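Local coordinates for IPT/TIG domain-containing protein (PDB 3TC9) that is of unknown function but is probably an auxiliary nutrient-binding protein, built as a six-bladed beta-propeller joined to an immunoglobulin-like IPT/TIG domain, at residues T233-G238 with I275-S280; L142-K147 with G403-E408. One frame throughout, in Å; residues are numbered along the deposited sequence.

Contact 1: T233-G238 with I275-S280; sequences THPING and IQFHPS. With EDO (1,2-ethanediol), chain T.
His278 ND1, in the segment whose carbonyl oxygens face Pro235 and Ile236, is gripped twice by Ser280. The hydroxyl OG of Ser280 lies 2.7 Å from His278 ND1, and the backbone N of Ser280 donates to the same atom over 3.2 Å, tilted from the ring plane. Asp350 bonds the far nitrogen, NE2. Ethanediol, probably from the crystallisation liquor, lies over one face of His278 and makes a weak bond to Ser280 OG.

Across the contact, His234 drives its CD2 edge at the face of Phe277, with CD2 3.4 Å from Phe277 CE1. The stack is T-shaped, planes at 80°. CG of His234 is anti to the backbone N (chi1 -173°), and the end of the side chain comes nearer to 275-280 than the direction of its CB alone would suggest. His234 CA also sits over the phenyl face, a CH-pi contact 4.2 Å from the centroid of Phe277. Each segment ends the first strand of a propeller blade and begins the turn after it, so the contact joins two consecutive blades. Both nitrogens of His234 fix its ring: Asn237 N donates to His234 ND1 at 2.9 Å, almost straight (177°) and in the ring plane, while NE2 bonds Gly281 O in the next blade. An alanine at Phe277 would probably leave the His234 edge without its aromatic face and open a gap beside it. Pro235 CD packs 3.7 Å from Phe277 CB, and Ile236 CG1 approaches Ser280 O to 3.5 Å.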
loop_
_atom_site.group_PDB
_atom_site.type_symbol
_atom_site.label_atom_id
_atom_site.label_comp_id
_atom_site.label_asym_id
_atom_site.label_seq_id
_atom_site.Cartn_x
_atom_site.Cartn_y
_atom_site.Cartn_z
ATOM N N THR B 233 -6.465 9.519 24.159
ATOM C CA THR B 233 -5.099 9.923 24.470
ATOM C C THR B 233 -4.402 10.444 23.218
ATOM O O THR B 233 -4.743 10.012 22.116
ATOM C CB THR B 233 -4.308 8.751 25.071
ATOM O OG1 THR B 233 -4.485 7.600 24.247
ATOM C CG2 THR B 233 -4.694 8.448 26.501
ATOM N N HIS B 234 -3.414 11.355 23.379
ATOM C CA HIS B 234 -2.598 11.846 22.260
ATOM C C HIS B 234 -1.641 10.706 21.854
ATOM O O HIS B 234 -1.001 10.121 22.738
ATOM C CB HIS B 234 -1.852 13.144 22.599
ATOM C CG HIS B 234 -1.162 13.733 21.408
ATOM N ND1 HIS B 234 0.143 13.410 21.101
ATOM C CD2 HIS B 234 -1.646 14.540 20.441
ATOM C CE1 HIS B 234 0.424 14.057 19.984
ATOM N NE2 HIS B 234 -0.619 14.756 19.553
ATOM N N PRO B 235 -1.555 10.319 20.556
ATOM C CA PRO B 235 -0.743 9.139 20.208
ATOM C C PRO B 235 0.769 9.299 20.375
ATOM O O PRO B 235 1.470 8.274 20.398
ATOM C CB PRO B 235 -1.125 8.854 18.743
ATOM C CG PRO B 235 -1.612 10.156 18.211
ATOM C CD PRO B 235 -2.277 10.847 19.371
ATOM N N ILE B 236 1.277 10.539 20.536
ATOM C CA ILE B 236 2.710 10.759 20.697
ATOM C C ILE B 236 3.038 11.219 22.138
ATOM O O ILE B 236 3.963 10.668 22.753
ATOM C CB ILE B 236 3.244 11.757 19.621
ATOM C CG1 ILE B 236 2.789 11.404 18.169
ATOM C CG2 ILE B 236 4.773 12.050 19.744
ATOM C CD1 ILE B 236 3.297 10.091 17.533
ATOM N N ASN B 237 2.314 12.223 22.666
ATOM C CA ASN B 237 2.594 12.786 23.993
ATOM C C ASN B 237 1.827 12.093 25.156
ATOM O O ASN B 237 2.170 12.314 26.315
ATOM C CB ASN B 237 2.357 14.300 23.995
ATOM C CG ASN B 237 3.322 15.094 23.124
ATOM O OD1 ASN B 237 4.483 14.719 22.922
ATOM N ND2 ASN B 237 2.870 16.214 22.585
ATOM N N GLY B 238 0.841 11.257 24.844
ATOM C CA GLY B 238 0.123 10.459 25.834
ATOM C C GLY B 238 -0.896 11.079 26.773
ATOM O O GLY B 238 -1.475 10.341 27.572
ATOM N N ILE B 275 -13.565 12.622 20.531
ATOM C CA ILE B 275 -12.315 13.155 19.983
ATOM C C ILE B 275 -11.527 11.952 19.450
ATOM O O ILE B 275 -11.392 10.946 20.147
ATOM C CB ILE B 275 -11.511 13.949 21.067
ATOM C CG1 ILE B 275 -12.353 15.099 21.686
ATOM C CG2 ILE B 275 -10.146 14.453 20.510
ATOM C CD1 ILE B 275 -11.869 15.611 23.075
ATOM N N GLN B 276 -11.067 12.036 18.214
ATOM C CA GLN B 276 -10.297 11.001 17.568
ATOM C C GLN B 276 -9.112 11.632 16.884
ATOM O O GLN B 276 -9.288 12.434 15.964
ATOM C CB GLN B 276 -11.157 10.220 16.582
ATOM C CG GLN B 276 -12.249 9.423 17.270
ATOM C CD GLN B 276 -12.706 8.277 16.455
ATOM O OE1 GLN B 276 -13.842 8.240 15.980
ATOM N NE2 GLN B 276 -11.829 7.314 16.290
ATOM N N PHE B 277 -7.906 11.266 17.343
ATOM C CA PHE B 277 -6.655 11.778 16.808
ATOM C C PHE B 277 -6.220 11.065 15.561
ATOM O O PHE B 277 -6.258 9.829 15.499
ATOM C CB PHE B 277 -5.515 11.644 17.835
ATOM C CG PHE B 277 -5.441 12.743 18.852
ATOM C CD1 PHE B 277 -4.918 13.988 18.519
ATOM C CD2 PHE B 277 -5.861 12.529 20.158
ATOM C CE1 PHE B 277 -4.852 15.008 19.470
ATOM C CE2 PHE B 277 -5.799 13.549 21.108
ATOM C CZ PHE B 277 -5.297 14.780 20.758
ATOM N N HIS B 278 -5.671 11.849 14.614
ATOM C CA HIS B 278 -5.027 11.339 13.417
ATOM C C HIS B 278 -3.754 10.580 13.887
ATOM O O HIS B 278 -3.150 11.022 14.877
ATOM C CB HIS B 278 -4.707 12.529 12.497
ATOM C CG HIS B 278 -4.029 12.171 11.220
ATOM N ND1 HIS B 278 -2.664 11.992 11.151
ATOM C CD2 HIS B 278 -4.557 12.009 9.987
ATOM C CE1 HIS B 278 -2.414 11.680 9.893
ATOM N NE2 HIS B 278 -3.523 11.692 9.154
ATOM N N PRO B 279 -3.327 9.469 13.215
ATOM C CA PRO B 279 -2.131 8.708 13.673
ATOM C C PRO B 279 -0.835 9.517 13.909
ATOM O O PRO B 279 -0.011 9.106 14.747
ATOM C CB PRO B 279 -1.917 7.694 12.553
ATOM C CG PRO B 279 -3.268 7.513 11.954
ATOM C CD PRO B 279 -3.960 8.812 12.047
ATOM N N SER B 280 -0.651 10.659 13.199
ATOM C CA SER B 280 0.512 11.563 13.372
ATOM C C SER B 280 0.415 12.349 14.689
ATOM O O SER B 280 1.430 12.816 15.216
ATOM C CB SER B 280 0.565 12.554 12.217
ATOM O OG SER B 280 -0.584 13.388 12.255
HETATM C C1 EDO T . -1.636 15.551 8.651
HETATM O O1 EDO T . -0.596 14.767 9.248
HETATM C C2 EDO T . -1.514 17.012 9.083
HETATM O O2 EDO T . -2.367 17.826 8.259
#

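Contact 2: L142-K147 with G403-E408; sequences LSFDPK and GIVYDE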
loop_
_atom_site.group_PDB
_atom_site.type_symbol
_atom_site.label_atom_id
_atom_site.label_comp_id
_atom_site.label_asym_id
_atom_site.label_seq_id
_atom_site.Cartn_x
_atom_site.Cartn_y
_atom_site.Cartn_z
ATOM N N LEU B 142 -14.689 -0.008 18.961
ATOM C CA LEU B 142 -13.793 -1.135 18.705
ATOM C C LEU B 142 -12.352 -0.638 18.773
ATOM O O LEU B 142 -12.056 0.426 18.221
ATOM C CB LEU B 142 -14.109 -1.775 17.338
ATOM C CG LEU B 142 -15.407 -2.580 17.258
ATOM C CD1 LEU B 142 -15.869 -2.761 15.820
ATOM C CD2 LEU B 142 -15.222 -3.948 17.847
ATOM N N SER B 143 -11.467 -1.376 19.493
ATOM C CA SER B 143 -10.068 -0.975 19.678
ATOM C C SER B 143 -9.155 -2.175 19.866
ATOM O O SER B 143 -9.367 -2.996 20.772
ATOM C CB SER B 143 -9.943 -0.041 20.878
ATOM O OG SER B 143 -8.595 0.291 21.149
ATOM N N PHE B 144 -8.131 -2.266 19.008
ATOM C CA PHE B 144 -7.115 -3.304 19.109
ATOM C C PHE B 144 -6.186 -3.006 20.271
ATOM O O PHE B 144 -5.951 -1.845 20.597
ATOM C CB PHE B 144 -6.293 -3.392 17.802
ATOM C CG PHE B 144 -6.920 -4.266 16.754
ATOM C CD1 PHE B 144 -6.947 -5.654 16.907
ATOM C CD2 PHE B 144 -7.519 -3.708 15.624
ATOM C CE1 PHE B 144 -7.567 -6.464 15.957
ATOM C CE2 PHE B 144 -8.135 -4.521 14.665
ATOM C CZ PHE B 144 -8.155 -5.891 14.842
ATOM N N ASP B 145 -5.627 -4.046 20.872
ATOM C CA ASP B 145 -4.595 -3.874 21.879
ATOM C C ASP B 145 -3.326 -3.453 21.109
ATOM O O ASP B 145 -2.935 -4.175 20.184
ATOM C CB ASP B 145 -4.397 -5.182 22.668
ATOM C CG ASP B 145 -3.312 -5.181 23.733
ATOM O OD1 ASP B 145 -2.473 -4.243 23.742
ATOM O OD2 ASP B 145 -3.271 -6.140 24.533
ATOM N N PRO B 146 -2.714 -2.271 21.404
ATOM C CA PRO B 146 -1.517 -1.861 20.643
ATOM C C PRO B 146 -0.346 -2.848 20.758
ATOM O O PRO B 146 0.489 -2.879 19.852
ATOM C CB PRO B 146 -1.154 -0.503 21.269
ATOM C CG PRO B 146 -2.420 -0.018 21.906
ATOM C CD PRO B 146 -3.053 -1.262 22.431
ATOM N N LYS B 147 -0.298 -3.665 21.838
ATOM C CA LYS B 147 0.776 -4.639 22.071
ATOM C C LYS B 147 0.393 -6.044 21.622
ATOM O O LYS B 147 1.219 -6.961 21.682
ATOM C CB LYS B 147 1.175 -4.662 23.556
ATOM C CG LYS B 147 1.685 -3.333 24.111
ATOM C CD LYS B 147 3.090 -3.014 23.656
ATOM C CE LYS B 147 3.664 -1.833 24.377
ATOM N NZ LYS B 147 4.854 -1.350 23.662
ATOM N N GLY B 403 -19.661 1.005 16.169
ATOM C CA GLY B 403 -18.209 0.866 16.268
ATOM C C GLY B 403 -17.611 0.484 14.931
ATOM O O GLY B 403 -18.266 -0.161 14.109
ATOM N N ILE B 404 -16.363 0.882 14.694
ATOM C CA ILE B 404 -15.651 0.555 13.454
ATOM C C ILE B 404 -14.158 0.589 13.710
ATOM O O ILE B 404 -13.651 1.500 14.384
ATOM C CB ILE B 404 -16.043 1.488 12.249
ATOM C CG1 ILE B 404 -15.494 0.936 10.883
ATOM C CG2 ILE B 404 -15.618 2.940 12.489
ATOM C CD1 ILE B 404 -15.828 1.802 9.604
ATOM N N VAL B 405 -13.445 -0.384 13.149
ATOM C CA VAL B 405 -11.997 -0.339 13.226
ATOM C C VAL B 405 -11.455 -0.882 11.899
ATOM O O VAL B 405 -12.044 -1.803 11.333
ATOM C CB VAL B 405 -11.405 -1.026 14.487
ATOM C CG1 VAL B 405 -11.626 -2.539 14.493
ATOM C CG2 VAL B 405 -9.928 -0.682 14.668
ATOM N N TYR B 406 -10.372 -0.279 11.381
ATOM C CA TYR B 406 -9.725 -0.826 10.204
ATOM C C TYR B 406 -8.558 -1.723 10.691
ATOM O O TYR B 406 -7.780 -1.318 11.563
ATOM C CB TYR B 406 -9.261 0.266 9.220
ATOM C CG TYR B 406 -8.591 -0.303 7.981
ATOM C CD1 TYR B 406 -9.308 -1.068 7.066
ATOM C CD2 TYR B 406 -7.230 -0.115 7.749
ATOM C CE1 TYR B 406 -8.682 -1.663 5.968
ATOM C CE2 TYR B 406 -6.593 -0.711 6.654
ATOM C CZ TYR B 406 -7.328 -1.475 5.764
ATOM O OH TYR B 406 -6.727 -2.059 4.684
ATOM N N ASP B 407 -8.476 -2.957 10.174
ATOM C CA ASP B 407 -7.396 -3.870 10.524
ATOM C C ASP B 407 -6.398 -3.883 9.365
ATOM O O ASP B 407 -6.674 -4.472 8.326
ATOM C CB ASP B 407 -7.954 -5.273 10.818
ATOM C CG ASP B 407 -6.950 -6.246 11.401
ATOM O OD1 ASP B 407 -5.734 -6.096 11.129
ATOM O OD2 ASP B 407 -7.372 -7.163 12.108
ATOM N N GLU B 408 -5.252 -3.214 9.535
ATOM C CA GLU B 408 -4.203 -3.103 8.509
ATOM C C GLU B 408 -3.559 -4.453 8.168
ATOM O O GLU B 408 -3.255 -4.691 7.013
ATOM C CB GLU B 408 -3.121 -2.099 8.935
ATOM C CG GLU B 408 -3.623 -0.665 8.931
ATOM C CD GLU B 408 -2.597 0.419 9.204
ATOM O OE1 GLU B 408 -1.852 0.797 8.268
ATOM O OE2 GLU B 408 -2.608 0.958 10.335
#
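Leu142 packs against Gly403 and Val405 where the first and last blades of the propeller meet, each segment lying on an edge strand of its blade's sheet (141-145 and 401-407). The two strands run in the same general sense, 39° apart, and it is side chains that make the contact between them. Leu142 CB lies 3.9 Å from Val405 CG1. Its CG comes next, where Gly403 presents bare backbone; a CB there would sit tightly against Leu142 CG. At the tip, CD1 rests 3.8 Å from Gly403 C and equally near Ile404 N. The side chain of Gln336, from the blade of strand 334-341, links the two strands, bonding Leu142 O and Ile404 N.

Two residues on, Phe144 crosses Val405 at about a right angle, its CD2 4.0 Å from Val405 CG2. Asp407 has CG anti to the backbone N (chi1 -171°), and its carboxylate comes to the phenyl ring with the planes 69° apart. His149 stacks on Phe144 and bonds Asp407 OD1, while Arg410 forms a salt bridge with OD2. That same oxygen, Asp407 OD2, approaches Phe144 CZ to 3.1 Å.

Both contacts join neighbouring blades through an edge strand of each, contact 1 also using the turns after these strands; contact 2 lies between the last and first blades, its segments 256 residues apart at their closest ends. A phenylalanine meets a polar side chain of the neighbouring blade in each: an imidazole in contact 1, a carboxylate in contact 2. Contact 1, about 21 Å from the chain centre, includes exposed turn residues; contact 2, about 11 Å from it, touches through buried or partly exposed strand residues and adds aliphatic packing. Their centres are about 14 Å apart and their nearest atoms about 6 Å, yet Trp186 bonds both, through Thr233 OG1 and Ser143 OG.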